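Local atomic coordinates of ferredoxin-thioredoxin reductase subunit A2, chloroplastic (Arabidopsis thaliana, PDB entry 7C2B), a protein that forms the variable subunit of ferredoxin-thioredoxin reductase, which probably reduces chloroplast thioredoxins with electrons from reduced ferredoxin. Residues V38-P43 with V84-E89; V42-Y47 with F98-K103; Y47-V50 with E54-L57. One frame throughout, in Å; residues are numbered along the deposited sequence.

Interaction 1. Residues V38-P43 with V84-E89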
ATOM      1  N   VAL B  38       2.529   8.939 -25.791  1.00 28.77           N
ATOM      2  CA  VAL B  38       1.442   8.174 -25.196  1.00 29.55           C
ATOM      3  C   VAL B  38       0.246   9.092 -24.978  1.00 29.53           C
ATOM      4  O   VAL B  38       0.381  10.312 -24.855  1.00 28.06           O
ATOM      5  CB  VAL B  38       1.849   7.528 -23.850  1.00 26.61           C
ATOM      6  CG1 VAL B  38       2.945   6.476 -24.058  1.00 24.75           C
ATOM      7  CG2 VAL B  38       2.300   8.586 -22.863  1.00 26.33           C
ATOM      8  N   ARG B  39      -0.933   8.476 -24.907  1.00 26.64           N
ATOM      9  CA  ARG B  39      -2.183   9.154 -24.584  1.00 29.21           C
ATOM     10  C   ARG B  39      -2.806   8.461 -23.380  1.00 25.63           C
ATOM     11  O   ARG B  39      -2.872   7.228 -23.341  1.00 25.41           O
ATOM     12  CB  ARG B  39      -3.146   9.116 -25.780  1.00 32.06           C
ATOM     13  CG  ARG B  39      -4.489   9.808 -25.558  1.00 32.60           C
ATOM     14  CD  ARG B  39      -5.380   9.709 -26.803  1.00 35.72           C
ATOM     15  NE  ARG B  39      -4.763  10.342 -27.968  1.00 40.56           N
ATOM     16  CZ  ARG B  39      -4.306   9.681 -29.032  1.00 41.19           C
ATOM     17  NH1 ARG B  39      -4.395   8.362 -29.088  1.00 40.03           N
ATOM     18  NH2 ARG B  39      -3.756  10.340 -30.040  1.00 44.19           N
ATOM     19  N   VAL B  40      -3.275   9.243 -22.407  1.00 24.67           N
ATOM     20  CA  VAL B  40      -3.933   8.654 -21.246  1.00 21.73           C
ATOM     21  C   VAL B  40      -5.323   8.189 -21.647  1.00 23.05           C
ATOM     22  O   VAL B  40      -6.097   8.945 -22.249  1.00 27.09           O
ATOM     23  CB  VAL B  40      -4.000   9.660 -20.084  1.00 22.30           C
ATOM     24  CG1 VAL B  40      -4.793   9.081 -18.918  1.00 19.29           C
ATOM     25  CG2 VAL B  40      -2.594  10.042 -19.630  1.00 20.59           C
ATOM     26  N   THR B  41      -5.659   6.951 -21.297  1.00 24.32           N
ATOM     27  CA  THR B  41      -6.859   6.306 -21.815  1.00 29.23           C
ATOM     28  C   THR B  41      -7.931   6.073 -20.763  1.00 28.22           C
ATOM     29  O   THR B  41      -8.958   5.455 -21.074  1.00 27.79           O
ATOM     30  CB  THR B  41      -6.489   4.973 -22.470  1.00 25.76           C
ATOM     31  OG1 THR B  41      -5.697   4.204 -21.561  1.00 26.79           O
ATOM     32  CG2 THR B  41      -5.675   5.217 -23.722  1.00 31.28           C
ATOM     33  N   VAL B  42      -7.723   6.541 -19.535  1.00 24.28           N
ATOM     34  CA  VAL B  42      -8.653   6.318 -18.429  1.00 24.28           C
ATOM     35  C   VAL B  42      -8.798   7.617 -17.654  1.00 25.89           C
ATOM     36  O   VAL B  42      -7.926   8.493 -17.717  1.00 24.49           O
ATOM     37  CB  VAL B  42      -8.172   5.198 -17.484  1.00 26.74           C
ATOM     38  CG1 VAL B  42      -8.085   3.846 -18.218  1.00 30.60           C
ATOM     39  CG2 VAL B  42      -6.832   5.573 -16.861  1.00 25.94           C
ATOM     40  N   PRO B  43      -9.901   7.772 -16.917  1.00 24.98           N
ATOM     41  CA  PRO B  43     -10.025   8.939 -16.030  1.00 22.43           C
ATOM     42  C   PRO B  43      -8.955   8.907 -14.953  1.00 22.42           C
ATOM     43  O   PRO B  43      -8.704   7.873 -14.330  1.00 26.03           O
ATOM     44  CB  PRO B  43     -11.430   8.793 -15.432  1.00 27.75           C
ATOM     45  CG  PRO B  43     -12.179   7.899 -16.402  1.00 25.72           C
ATOM     46  CD  PRO B  43     -11.135   6.962 -16.953  1.00 26.04           C
ATOM     47  N   VAL B  84       5.830   9.998 -17.053  1.00 21.24           N
ATOM     48  CA  VAL B  84       5.385  10.572 -18.318  1.00 22.47           C
ATOM     49  C   VAL B  84       5.422  12.090 -18.214  1.00 24.13           C
ATOM     50  O   VAL B  84       4.920  12.666 -17.240  1.00 20.55           O
ATOM     51  CB  VAL B  84       3.975  10.082 -18.690  1.00 23.00           C
ATOM     52  CG1 VAL B  84       3.553  10.650 -20.033  1.00 22.84           C
ATOM     53  CG2 VAL B  84       3.945   8.568 -18.712  1.00 21.91           C
ATOM     54  N   GLN B  85       6.001  12.737 -19.228  1.00 22.69           N
ATOM     55  CA  GLN B  85       6.066  14.193 -19.278  1.00 22.59           C
ATOM     56  C   GLN B  85       4.881  14.736 -20.061  1.00 24.86           C
ATOM     57  O   GLN B  85       4.617  14.296 -21.184  1.00 25.95           O
ATOM     58  CB  GLN B  85       7.375  14.663 -19.914  1.00 26.75           C
ATOM     59  CG  GLN B  85       7.478  16.181 -20.085  1.00 27.18           C
ATOM     60  CD  GLN B  85       8.866  16.607 -20.528  1.00 30.33           C
ATOM     61  OE1 GLN B  85       9.864  16.103 -20.020  1.00 30.79           O
ATOM     62  NE2 GLN B  85       8.935  17.517 -21.491  1.00 32.51           N
ATOM     63  N   PHE B  86       4.166  15.685 -19.456  1.00 26.16           N
ATOM     64  CA  PHE B  86       3.043  16.367 -20.075  1.00 26.85           C
ATOM     65  C   PHE B  86       3.334  17.859 -20.107  1.00 27.68           C
ATOM     66  O   PHE B  86       4.081  18.375 -19.277  1.00 26.39           O
ATOM     67  CB  PHE B  86       1.731  16.144 -19.304  1.00 24.90           C
ATOM     68  CG  PHE B  86       1.266  14.715 -19.280  1.00 26.65           C
ATOM     69  CD1 PHE B  86       0.491  14.208 -20.314  1.00 25.98           C
ATOM     70  CD2 PHE B  86       1.576  13.886 -18.210  1.00 24.21           C
ATOM     71  CE1 PHE B  86       0.055  12.896 -20.295  1.00 28.65           C
ATOM     72  CE2 PHE B  86       1.144  12.578 -18.180  1.00 23.14           C
ATOM     73  CZ  PHE B  86       0.375  12.078 -19.227  1.00 25.68           C
ATOM     74  N   VAL B  87       2.744  18.545 -21.076  1.00 33.25           N
ATOM     75  CA  VAL B  87       2.661  20.000 -21.076  1.00 33.70           C
ATOM     76  C   VAL B  87       1.196  20.358 -21.253  1.00 38.22           C
ATOM     77  O   VAL B  87       0.542  19.847 -22.168  1.00 41.14           O
ATOM     78  CB  VAL B  87       3.512  20.644 -22.188  1.00 39.74           C
ATOM     79  CG1 VAL B  87       3.569  22.159 -21.985  1.00 39.10           C
ATOM     80  CG2 VAL B  87       4.922  20.066 -22.197  1.00 41.77           C
ATOM     81  N   LYS B  88       0.671  21.203 -20.368  1.00 35.72           N
ATOM     82  CA  LYS B  88      -0.729  21.609 -20.424  1.00 38.62           C
ATOM     83  C   LYS B  88      -0.824  23.125 -20.516  1.00 42.63           C
ATOM     84  O   LYS B  88      -0.216  23.843 -19.713  1.00 39.42           O
ATOM     85  CB  LYS B  88      -1.512  21.117 -19.207  1.00 41.06           C
ATOM     86  CG  LYS B  88      -3.014  21.333 -19.334  1.00 46.42           C
ATOM     87  CD  LYS B  88      -3.696  21.328 -17.978  1.00 43.54           C
ATOM     88  CE  LYS B  88      -5.053  21.999 -18.051  1.00 42.63           C
ATOM     89  NZ  LYS B  88      -5.985  21.232 -18.920  1.00 48.33           N
ATOM     90  N   GLU B  89      -1.580  23.596 -21.502  1.00 45.12           N
ATOM     91  CA  GLU B  89      -1.813  25.022 -21.672  1.00 51.24           C
ATOM     92  C   GLU B  89      -2.767  25.517 -20.597  1.00 48.79           C
ATOM     93  O   GLU B  89      -3.852  24.960 -20.411  1.00 48.01           O
ATOM     94  CB  GLU B  89      -2.391  25.295 -23.060  1.00 53.14           C
ATOM     95  CG  GLU B  89      -1.353  25.662 -24.104  1.00 52.68           C
ATOM     96  CD  GLU B  89      -0.640  26.951 -23.768  1.00 56.39           C
ATOM     97  OE1 GLU B  89       0.610  26.944 -23.725  1.00 59.54           O
ATOM     98  OE2 GLU B  89      -1.329  27.970 -23.531  1.00 57.61           O
TER

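Interaction 2. Residues V42-Y47 with F98-K103. With NO3 (nitrate ion), chain J.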
ATOM      1  N   VAL B  42      -7.723   6.541 -19.535  1.00 24.28           N
ATOM      2  CA  VAL B  42      -8.653   6.318 -18.429  1.00 24.28           C
ATOM      3  C   VAL B  42      -8.798   7.617 -17.654  1.00 25.89           C
ATOM      4  O   VAL B  42      -7.926   8.493 -17.717  1.00 24.49           O
ATOM      5  CB  VAL B  42      -8.172   5.198 -17.484  1.00 26.74           C
ATOM      6  CG1 VAL B  42      -8.085   3.846 -18.218  1.00 30.60           C
ATOM      7  CG2 VAL B  42      -6.832   5.573 -16.861  1.00 25.94           C
ATOM      8  N   PRO B  43      -9.901   7.772 -16.917  1.00 24.98           N
ATOM      9  CA  PRO B  43     -10.025   8.939 -16.030  1.00 22.43           C
ATOM     10  C   PRO B  43      -8.955   8.907 -14.953  1.00 22.42           C
ATOM     11  O   PRO B  43      -8.704   7.873 -14.330  1.00 26.03           O
ATOM     12  CB  PRO B  43     -11.430   8.793 -15.432  1.00 27.75           C
ATOM     13  CG  PRO B  43     -12.179   7.899 -16.402  1.00 25.72           C
ATOM     14  CD  PRO B  43     -11.135   6.962 -16.953  1.00 26.04           C
ATOM     15  N   LEU B  44      -8.319  10.055 -14.738  1.00 24.94           N
ATOM     16  CA  LEU B  44      -7.209  10.129 -13.795  1.00 25.00           C
ATOM     17  C   LEU B  44      -7.016  11.589 -13.410  1.00 22.68           C
ATOM     18  O   LEU B  44      -6.627  12.403 -14.251  1.00 24.03           O
ATOM     19  CB  LEU B  44      -5.941   9.547 -14.413  1.00 22.36           C
ATOM     20  CG  LEU B  44      -4.645   9.864 -13.642  1.00 27.00           C
ATOM     21  CD1 LEU B  44      -4.722   9.360 -12.205  1.00 26.99           C
ATOM     22  CD2 LEU B  44      -3.461   9.249 -14.376  1.00 28.30           C
ATOM     23  N   LYS B  45      -7.291  11.918 -12.150  1.00 23.91           N
ATOM     24  CA  LYS B  45      -7.070  13.258 -11.624  1.00 25.08           C
ATOM     25  C   LYS B  45      -5.741  13.302 -10.888  1.00 22.54           C
ATOM     26  O   LYS B  45      -5.409  12.377 -10.146  1.00 20.84           O
ATOM     27  CB  LYS B  45      -8.193  13.670 -10.665  1.00 28.36           C
ATOM     28  CG  LYS B  45      -9.608  13.581 -11.242  1.00 32.40           C
ATOM     29  CD  LYS B  45     -10.647  13.777 -10.139  1.00 34.18           C
ATOM     30  CE  LYS B  45     -12.024  14.108 -10.692  1.00 37.97           C
ATOM     31  NZ  LYS B  45     -12.814  12.886 -11.046  1.00 44.38           N
ATOM     32  N   VAL B  46      -4.983  14.380 -11.083  1.00 19.98           N
ATOM     33  CA  VAL B  46      -3.736  14.555 -10.348  1.00 20.22           C
ATOM     34  C   VAL B  46      -3.742  15.921  -9.670  1.00 23.28           C
ATOM     35  O   VAL B  46      -4.398  16.870 -10.119  1.00 21.64           O
ATOM     36  CB  VAL B  46      -2.469  14.367 -11.232  1.00 18.76           C
ATOM     37  CG1 VAL B  46      -2.367  12.905 -11.736  1.00 21.33           C
ATOM     38  CG2 VAL B  46      -2.417  15.351 -12.396  1.00 21.28           C
ATOM     39  N   TYR B  47      -2.989  16.011  -8.579  1.00 18.75           N
ATOM     40  CA  TYR B  47      -3.105  17.117  -7.646  1.00 20.67           C
ATOM     41  C   TYR B  47      -1.795  17.848  -7.400  1.00 22.98           C
ATOM     42  O   TYR B  47      -1.786  18.815  -6.635  1.00 20.96           O
ATOM     43  CB  TYR B  47      -3.673  16.604  -6.312  1.00 21.39           C
ATOM     44  CG  TYR B  47      -5.044  15.993  -6.488  1.00 21.17           C
ATOM     45  CD1 TYR B  47      -6.179  16.797  -6.516  1.00 29.30           C
ATOM     46  CD2 TYR B  47      -5.206  14.628  -6.658  1.00 21.74           C
ATOM     47  CE1 TYR B  47      -7.436  16.257  -6.695  1.00 26.64           C
ATOM     48  CE2 TYR B  47      -6.463  14.081  -6.841  1.00 26.61           C
ATOM     49  CZ  TYR B  47      -7.574  14.911  -6.860  1.00 30.35           C
ATOM     50  OH  TYR B  47      -8.829  14.380  -7.046  1.00 29.53           O
ATOM     51  N   PHE B  98       4.857  19.169 -16.608  1.00 24.20           N
ATOM     52  CA  PHE B  98       4.839  18.377 -15.387  1.00 22.18           C
ATOM     53  C   PHE B  98       5.010  16.909 -15.732  1.00 23.75           C
ATOM     54  O   PHE B  98       4.927  16.504 -16.894  1.00 25.86           O
ATOM     55  CB  PHE B  98       3.547  18.591 -14.572  1.00 24.81           C
ATOM     56  CG  PHE B  98       2.283  18.131 -15.268  1.00 23.72           C
ATOM     57  CD1 PHE B  98       1.617  18.970 -16.149  1.00 25.99           C
ATOM     58  CD2 PHE B  98       1.745  16.870 -15.016  1.00 22.39           C
ATOM     59  CE1 PHE B  98       0.450  18.563 -16.786  1.00 25.65           C
ATOM     60  CE2 PHE B  98       0.582  16.454 -15.652  1.00 24.15           C
ATOM     61  CZ  PHE B  98      -0.073  17.307 -16.531  1.00 25.31           C
ATOM     62  N   PHE B  99       5.258  16.117 -14.698  1.00 22.43           N
ATOM     63  CA  PHE B  99       5.377  14.675 -14.816  1.00 23.46           C
ATOM     64  C   PHE B  99       4.279  14.013 -14.003  1.00 27.15           C
ATOM     65  O   PHE B  99       3.824  14.553 -12.991  1.00 25.59           O
ATOM     66  CB  PHE B  99       6.752  14.194 -14.330  1.00 25.61           C
ATOM     67  CG  PHE B  99       7.898  14.891 -15.008  1.00 31.03           C
ATOM     68  CD1 PHE B  99       8.302  14.510 -16.283  1.00 30.06           C
ATOM     69  CD2 PHE B  99       8.550  15.945 -14.387  1.00 31.36           C
ATOM     70  CE1 PHE B  99       9.346  15.157 -16.920  1.00 31.73           C
ATOM     71  CE2 PHE B  99       9.597  16.607 -15.025  1.00 35.37           C
ATOM     72  CZ  PHE B  99       9.995  16.209 -16.293  1.00 32.38           C
ATOM     73  N   THR B 100       3.851  12.841 -14.466  1.00 21.46           N
ATOM     74  CA  THR B 100       2.893  12.014 -13.753  1.00 20.84           C
ATOM     75  C   THR B 100       3.334  10.568 -13.919  1.00 21.14           C
ATOM     76  O   THR B 100       3.762  10.170 -15.005  1.00 21.42           O
ATOM     77  CB  THR B 100       1.455  12.203 -14.282  1.00 20.88           C
ATOM     78  OG1 THR B 100       0.974  13.515 -13.944  1.00 26.83           O
ATOM     79  CG2 THR B 100       0.517  11.170 -13.679  1.00 25.80           C
ATOM     80  N   HIS B 101       3.252   9.794 -12.842  1.00 19.18           N
ATOM     81  CA  HIS B 101       3.568   8.370 -12.886  1.00 19.55           C
ATOM     82  C   HIS B 101       2.340   7.566 -13.295  1.00 20.73           C
ATOM     83  O   HIS B 101       1.256   7.746 -12.725  1.00 18.54           O
ATOM     84  CB  HIS B 101       4.075   7.910 -11.520  1.00 19.12           C
ATOM     85  CG  HIS B 101       5.453   8.395 -11.194  1.00 19.84           C
ATOM     86  ND1 HIS B 101       5.708   9.652 -10.678  1.00 20.44           N
ATOM     87  CD2 HIS B 101       6.653   7.777 -11.291  1.00 24.90           C
ATOM     88  CE1 HIS B 101       7.006   9.784 -10.476  1.00 23.67           C
ATOM     89  NE2 HIS B 101       7.602   8.662 -10.844  1.00 23.67           N
ATOM     90  N   LEU B 102       2.513   6.673 -14.278  1.00 19.62           N
ATOM     91  CA  LEU B 102       1.425   5.846 -14.792  1.00 21.07           C
ATOM     92  C   LEU B 102       1.830   4.376 -14.787  1.00 22.13           C
ATOM     93  O   LEU B 102       3.016   4.029 -14.774  1.00 20.24           O
ATOM     94  CB  LEU B 102       1.032   6.229 -16.234  1.00 19.48           C
ATOM     95  CG  LEU B 102       0.677   7.676 -16.549  1.00 21.62           C
ATOM     96  CD1 LEU B 102       0.223   7.771 -18.012  1.00 24.87           C
ATOM     97  CD2 LEU B 102      -0.425   8.113 -15.622  1.00 17.83           C
ATOM     98  N   LYS B 103       0.825   3.509 -14.798  1.00 21.66           N
ATOM     99  CA  LYS B 103       1.046   2.102 -15.100  1.00 24.84           C
ATOM    100  C   LYS B 103       0.468   1.788 -16.472  1.00 23.20           C
ATOM    101  O   LYS B 103      -0.266   2.587 -17.063  1.00 22.09           O
ATOM    102  CB  LYS B 103       0.447   1.189 -14.020  1.00 27.60           C
ATOM    103  CG  LYS B 103      -1.011   1.436 -13.679  1.00 26.62           C
ATOM    104  CD  LYS B 103      -1.406   0.531 -12.518  1.00 29.80           C
ATOM    105  CE  LYS B 103      -2.745   0.914 -11.934  1.00 33.26           C
ATOM    106  NZ  LYS B 103      -3.815   0.723 -12.933  1.00 38.53           N
TER
HETATM  107  N   NO3 J 207       9.706   8.029  -8.278  1.00 37.98           N
HETATM  108  O1  NO3 J 207       9.850   7.555  -7.111  1.00 35.63           O
HETATM  109  O2  NO3 J 207       9.571   9.283  -8.440  1.00 44.82           O
HETATM  110  O3  NO3 J 207       9.698   7.252  -9.278  1.00 35.28           O

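Interaction 3. Residues Y47-V50 with E54-L57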
ATOM      1  N   TYR B  47      -2.989  16.011  -8.579  1.00 18.75           N
ATOM      2  CA  TYR B  47      -3.105  17.117  -7.646  1.00 20.67           C
ATOM      3  C   TYR B  47      -1.795  17.848  -7.400  1.00 22.98           C
ATOM      4  O   TYR B  47      -1.786  18.815  -6.635  1.00 20.96           O
ATOM      5  CB  TYR B  47      -3.673  16.604  -6.312  1.00 21.39           C
ATOM      6  CG  TYR B  47      -5.044  15.993  -6.488  1.00 21.17           C
ATOM      7  CD1 TYR B  47      -6.179  16.797  -6.516  1.00 29.30           C
ATOM      8  CD2 TYR B  47      -5.206  14.628  -6.658  1.00 21.74           C
ATOM      9  CE1 TYR B  47      -7.436  16.257  -6.695  1.00 26.64           C
ATOM     10  CE2 TYR B  47      -6.463  14.081  -6.841  1.00 26.61           C
ATOM     11  CZ  TYR B  47      -7.574  14.911  -6.860  1.00 30.35           C
ATOM     12  OH  TYR B  47      -8.829  14.380  -7.046  1.00 29.53           O
ATOM     13  N   HIS B  48      -0.699  17.433  -8.032  1.00 22.31           N
ATOM     14  CA  HIS B  48       0.626  17.962  -7.731  1.00 21.75           C
ATOM     15  C   HIS B  48       1.121  18.998  -8.736  1.00 26.13           C
ATOM     16  O   HIS B  48       2.264  19.440  -8.623  1.00 24.22           O
ATOM     17  CB  HIS B  48       1.639  16.815  -7.666  1.00 23.63           C
ATOM     18  CG  HIS B  48       1.805  16.102  -8.973  1.00 23.81           C
ATOM     19  ND1 HIS B  48       0.744  15.523  -9.639  1.00 21.17           N
ATOM     20  CD2 HIS B  48       2.891  15.912  -9.755  1.00 21.61           C
ATOM     21  CE1 HIS B  48       1.176  14.989 -10.766  1.00 22.39           C
ATOM     22  NE2 HIS B  48       2.473  15.217 -10.864  1.00 22.58           N
ATOM     23  N   VAL B  49       0.318  19.378  -9.728  1.00 22.35           N
ATOM     24  CA  VAL B  49       0.805  20.308 -10.737  1.00 23.61           C
ATOM     25  C   VAL B  49       0.854  21.702 -10.130  1.00 25.69           C
ATOM     26  O   VAL B  49      -0.101  22.144  -9.480  1.00 26.77           O
ATOM     27  CB  VAL B  49      -0.073  20.250 -11.997  1.00 23.96           C
ATOM     28  CG1 VAL B  49       0.437  21.219 -13.047  1.00 27.33           C
ATOM     29  CG2 VAL B  49      -0.067  18.844 -12.552  1.00 22.06           C
ATOM     30  N   VAL B  50       1.984  22.387 -10.305  1.00 28.50           N
ATOM     31  CA  VAL B  50       2.231  23.616  -9.549  1.00 29.14           C
ATOM     32  C   VAL B  50       1.155  24.639  -9.876  1.00 31.97           C
ATOM     33  O   VAL B  50       0.927  24.969 -11.047  1.00 32.33           O
ATOM     34  CB  VAL B  50       3.631  24.158  -9.844  1.00 35.08           C
ATOM     35  CG1 VAL B  50       3.800  25.543  -9.232  1.00 36.91           C
ATOM     36  CG2 VAL B  50       4.690  23.192  -9.318  1.00 33.37           C
ATOM     37  N   GLU B  54      -6.125  20.745  -9.573  1.00 28.80           N
ATOM     38  CA  GLU B  54      -6.643  19.465 -10.046  1.00 30.73           C
ATOM     39  C   GLU B  54      -6.571  19.446 -11.561  1.00 29.89           C
ATOM     40  O   GLU B  54      -7.016  20.393 -12.212  1.00 28.26           O
ATOM     41  CB  GLU B  54      -8.085  19.233  -9.574  1.00 28.42           C
ATOM     42  CG  GLU B  54      -8.593  17.804  -9.819  1.00 32.68           C
ATOM     43  CD  GLU B  54     -10.090  17.626  -9.539  1.00 40.65           C
ATOM     44  OE1 GLU B  54     -10.572  18.097  -8.489  1.00 47.31           O
ATOM     45  OE2 GLU B  54     -10.788  17.002 -10.368  1.00 48.99           O
ATOM     46  N   VAL B  55      -5.988  18.384 -12.110  1.00 24.43           N
ATOM     47  CA  VAL B  55      -5.876  18.210 -13.551  1.00 24.12           C
ATOM     48  C   VAL B  55      -6.450  16.849 -13.907  1.00 25.20           C
ATOM     49  O   VAL B  55      -6.083  15.840 -13.299  1.00 24.76           O
ATOM     50  CB  VAL B  55      -4.418  18.323 -14.035  1.00 24.59           C
ATOM     51  CG1 VAL B  55      -4.328  18.074 -15.529  1.00 27.99           C
ATOM     52  CG2 VAL B  55      -3.856  19.686 -13.693  1.00 28.68           C
ATOM     53  N   GLU B  56      -7.353  16.824 -14.884  1.00 25.74           N
ATOM     54  CA  GLU B  56      -7.868  15.576 -15.433  1.00 25.08           C
ATOM     55  C   GLU B  56      -6.979  15.167 -16.601  1.00 24.13           C
ATOM     56  O   GLU B  56      -6.832  15.921 -17.569  1.00 24.36           O
ATOM     57  CB  GLU B  56      -9.321  15.725 -15.888  1.00 23.04           C
ATOM     58  CG  GLU B  56      -9.836  14.517 -16.712  1.00 25.44           C
ATOM     59  CD  GLU B  56      -9.840  13.208 -15.933  1.00 26.22           C
ATOM     60  OE1 GLU B  56     -10.569  13.105 -14.920  1.00 28.80           O
ATOM     61  OE2 GLU B  56      -9.116  12.270 -16.333  1.00 26.69           O
ATOM     62  N   LEU B  57      -6.382  13.979 -16.511  1.00 21.67           N
ATOM     63  CA  LEU B  57      -5.389  13.589 -17.505  1.00 24.56           C
ATOM     64  C   LEU B  57      -5.977  12.841 -18.694  1.00 25.41           C
ATOM     65  O   LEU B  57      -5.289  12.699 -19.711  1.00 23.93           O
ATOM     66  CB  LEU B  57      -4.310  12.713 -16.869  1.00 22.10           C
ATOM     67  CG  LEU B  57      -3.386  13.470 -15.910  1.00 26.27           C
ATOM     68  CD1 LEU B  57      -2.246  12.577 -15.468  1.00 28.58           C
ATOM     69  CD2 LEU B  57      -2.851  14.739 -16.575  1.00 25.48           C
TER

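Interaction 1. Residues V38-P43 with V84-E89
Phe86 reaches Val40 with the far end of its ring, and the pair makes one of two apolar contacts that join strand 37-40 to strand 82-90. From CB, which does not itself point at 38-43, CG lies anti to the carbonyl carbon (chi1 -64°), and this turn swings the ring across to the other segment. CE1 comes within 4.0 Å of Val40 CG2, and CZ, at the tip, closes to 3.6 Å from the same methyl. Val40 CG2 meets the ring obliquely, the two side chains crossing at about a right angle. Val38 and Val84 form the second contact, methyl against methyl, with Val38 CG2 lying 3.7 Å from Val84 CG1. All four residues are buried, and the nearest CA atoms, those of Val38 and Val84, are 8.3 Å apart. Only side chains therefore bridge the gap. Arg39, whose CB points away from 84-89, forms salt bridges with Glu61 and Glu108. Phe107 and Leu109 of strand 107-109 pack on Val38, and the Phe98 ring of strand 94-102 meets that of Phe86. Strands 37-40 and 82-90, separated in the antiparallel sheet by strand 61-67, thus meet through side chains inside a curved sheet, consistent with an SH3-like barrel.

Interaction 2. Residues V42-Y47 with F98-K103
Leu44 and Leu102 meet through one methyl each, Leu44 CD2 lying 3.5 Å from Leu102 CD2. This is tighter than usual for two carbons, so the two branches are pressed firmly together as the side chains slant across one another. The CB of Leu44 faces the other segment, and its CG is anti to the backbone N (chi1 167°), which carries the isopropyl end inward. Leu102 starts from a CB that does not face its partner, and its end bends nearer. Two residues away on each segment, Val46 CG1 packs against Thr100 CG2 at 3.9 Å. The threonine hydroxyl also lies close to the valine, with Thr100 OG1 4.1 Å from Val46 CG1, and it gives a weak hydrogen bond to the carbonyl of the preceding residue, Phe99 O, at 3.2 Å. Thr100 OG1 also lies in plane at the edge of the Phe98 ring.

Behind these side chains, backbone hydrogen bonds pair Thr100 with Val84 and Leu102 with Phe82, while Leu44 and Val46 are paired with Leu57 and Val55. Backbone pairing with neighbouring chain thus positions both sides. His101, between Thr100 and Leu102, turns its end away. Its NE2 makes a weak hydrogen bond of 3.0 Å to O3 of a nitrate ion, probably from the crystallisation liquor, bent to 127° at the hydrogen, and its ND1 bonds to an acidic side chain of another protein chain.

Strand 94-102, outermost within this chain in the five-stranded antiparallel sheet, is here covered by the short ribbon 45-46/55-56. Such packing of a small antiparallel ribbon over a larger curved sheet is consistent with the SH3-like barrel of the variable subunit.

Interaction 3. Residues Y47-V50 with E54-L57
Tyr47 and Glu54 lie side by side and point the same way, so that the aliphatic part of the glutamate passes CE1 of the phenol ring. Glu54 CG is the closest atom, 3.7 Å from Tyr47 CE1, and approaches the ring obliquely. The glutamate chain is extended, with CG anti to the backbone N (chi1 -169°), which carries its carboxylate out beside the ring. Ring and carboxylate planes are 57° apart, and Glu54 OE1 remains 4.1 Å from Tyr47 CE1.

The purely apolar part of the contact is formed by two valines crossing at about a right angle. Val49 CG2 lies 4.0 Å from Val55 CG2, and the same Val55 methyl comes within 4.2 Å of Val49 CB. Both valines are buried, and Val49 also packs on Phe98.

Polar groups of the two segments find partners beyond them: His48 NE2 bonds to Phe99 O, and Glu56 OE2 accepts from the backbone N of both Leu44 and Met58. Tyr47 is also hydrogen-bonded through its backbone to another protein chain. The loop joining strands 45-46 and 55-56 is therefore held across its two arms by van der Waals contact, with an exposed acidic chain on one flank and buried valines on the other.

Interactions 1 and 2 are wholly buried, whereas interaction 3 lies farther out and has one exposed partner. Strands 82-90 and 94-102, on which the second segments of interactions 1 and 2 lie, are neighbours in the large sheet, joined by backbone bonds such as Phe86 N to Phe98 O (2.8 Å). Interactions 2 and 3 each use one strand of the ribbon 45-46/55-56 and share Tyr47, while interaction 3 is nested in the chain loop closed by interaction 1. The chemistry follows this placing: aromatic and branched aliphatic groups in interaction 1, aliphatic methyls with a threonine in interaction 2, and a tyrosine-glutamate pair added to valines in interaction 3.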